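Local coordinates for uncharacterized NTF2-like protein (Cytophaga hutchinsonii ATCC 33406, PDB 3F40) that is of unknown function but belongs to the NTF2-like, SnoaL-type family, whose members often bind small molecules or act as enzymes, at the interface of chains A and B. Coordinates in Å, arbitrary orientation; residue numbers count along the deposited sequence, not the author numbering. Chains: chain A/B, uncharacterized NTF2-like protein.

The interface of chains A and B. Residues chain A 87-89, 105; chain B 87-89, 105.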
loop_
_atom_site.group_PDB
_atom_site.type_symbol
_atom_site.label_atom_id
_atom_site.label_comp_id
_atom_site.label_asym_id
_atom_site.label_seq_id
_atom_site.Cartn_x
_atom_site.Cartn_y
_atom_site.Cartn_z
ATOM N N ALA A 87 -1.011 7.164 -8.154
ATOM C CA ALA A 87 -0.218 6.088 -7.580
ATOM C C ALA A 87 -0.934 5.571 -6.350
ATOM O O ALA A 87 -1.235 6.319 -5.426
ATOM C CB ALA A 87 1.202 6.545 -7.211
ATOM N N ALA A 88 -1.133 4.260 -6.324
ATOM C CA ALA A 88 -1.891 3.609 -5.260
ATOM C C ALA A 88 -1.247 2.305 -4.819
ATOM O O ALA A 88 -0.384 1.741 -5.491
ATOM C CB ALA A 88 -3.329 3.289 -5.755
ATOM N N SER A 89 -1.713 1.846 -3.671
ATOM C CA SER A 89 -1.415 0.526 -3.153
ATOM C C SER A 89 -2.745 -0.199 -2.947
ATOM O O SER A 89 -3.614 0.337 -2.311
ATOM C CB SER A 89 -0.654 0.638 -1.829
ATOM O OG SER A 89 -0.393 -0.640 -1.297
ATOM N N TYR A 105 -5.428 2.260 -1.301
ATOM C CA TYR A 105 -4.822 3.390 -0.595
ATOM C C TYR A 105 -4.243 4.382 -1.582
ATOM O O TYR A 105 -3.363 4.028 -2.343
ATOM C CB TYR A 105 -3.695 2.922 0.326
ATOM C CG TYR A 105 -4.058 1.916 1.363
ATOM C CD1 TYR A 105 -4.132 0.576 1.053
ATOM C CD2 TYR A 105 -4.287 2.303 2.668
ATOM C CE1 TYR A 105 -4.444 -0.356 2.025
ATOM C CE2 TYR A 105 -4.572 1.392 3.637
ATOM C CZ TYR A 105 -4.672 0.047 3.304
ATOM O OH TYR A 105 -4.925 -0.886 4.280
ATOM N N ALA B 87 -5.427 4.958 8.050
ATOM C CA ALA B 87 -4.976 3.690 7.496
ATOM C C ALA B 87 -4.138 3.978 6.268
ATOM O O ALA B 87 -4.582 4.634 5.332
ATOM C CB ALA B 87 -6.147 2.765 7.131
ATOM N N ALA B 88 -2.940 3.409 6.258
ATOM C CA ALA B 88 -1.968 3.658 5.197
ATOM C C ALA B 88 -1.246 2.388 4.779
ATOM O O ALA B 88 -1.266 1.366 5.464
ATOM C CB ALA B 88 -0.902 4.677 5.687
ATOM N N SER B 89 -0.596 2.502 3.633
ATOM C CA SER B 89 0.335 1.509 3.135
ATOM C C SER B 89 1.681 2.202 2.930
ATOM O O SER B 89 1.729 3.214 2.281
ATOM C CB SER B 89 -0.175 0.923 1.816
ATOM O OG SER B 89 0.741 -0.015 1.303
ATOM N N TYR B 105 1.157 5.780 1.232
ATOM C CA TYR B 105 -0.112 5.901 0.515
ATOM C C TYR B 105 -1.266 5.990 1.493
ATOM O O TYR B 105 -1.471 5.073 2.265
ATOM C CB TYR B 105 -0.349 4.693 -0.391
ATOM C CG TYR B 105 0.694 4.416 -1.417
ATOM C CD1 TYR B 105 1.843 3.732 -1.090
ATOM C CD2 TYR B 105 0.512 4.806 -2.729
ATOM C CE1 TYR B 105 2.798 3.456 -2.051
ATOM C CE2 TYR B 105 1.433 4.518 -3.688
ATOM C CZ TYR B 105 2.601 3.853 -3.337
ATOM O OH TYR B 105 3.522 3.527 -4.302
HETATM O O HOH W 1 1.925 3.129 -6.551
HETATM O O HOH W 2 -3.717 0.245 6.522
#
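One hydrogen bond across the two-fold axis grips A:Ser89 OG, from its own twin B:Ser89 OG at 2.9 Å. Which hydroxyl donates is not decided. This is a sheet-against-sheet patch of a two-fold NTF2-like pair in the deposited assembly, built from strands 84-95 and 98-105 of each chain. Sheet-to-sheet pairing is common in this family, so the interface may be the biological one. Each serine OG lies anti to its backbone N (chi1 178°), which points it at the partner. The two CB-OG groups lie alongside each other, each OG beside the other's CB as well as its OG, with A:Ser89 CB 3.7 Å from B:Ser89 CB.

Of the chain A residues here, A:Tyr105 has the most of its own surface buried by the partner. Its CG is anti to the carbonyl carbon (chi1 -58°), and chi2 82° sets the ring nearly perpendicular to the CA-CB-CG plane. One face takes B:Ser89 CB, which sits 4.0 Å above the plane of the A:Tyr105 ring, offset toward the rim. The CD2-CE2 edge faces the B:Ala87-B:Ala88 backbone. There A:Tyr105 CD2 lies 3.7 Å from B:Ala88 CA and also touches the carbonyl of B:Ala87. The carbonyl carbon of B:Ala87 is at the ring edge, in plane. B:Ala87 CB adds a looser contact to CE2. At the ring's base, A:Tyr105 CB packs on B:Tyr105 CB at 3.9 Å.

The phenol reaches chain B through water. A:Tyr105 OH is hydrogen-bonded to water 2 at 2.8 Å, and water 2 lies 2.9 Å from the backbone carbonyl B:Ala88 O. An alanine in place of A:Tyr105 would remove the ring and hydroxyl, and would probably weaken the pairing by losing the cover over B:Ser89 CB and the water bridge to B:Ala88. By symmetry, B:Tyr105 packs on strand 84-95 of chain A in the same way. Its OH uses water 1 to reach A:Ala88 O.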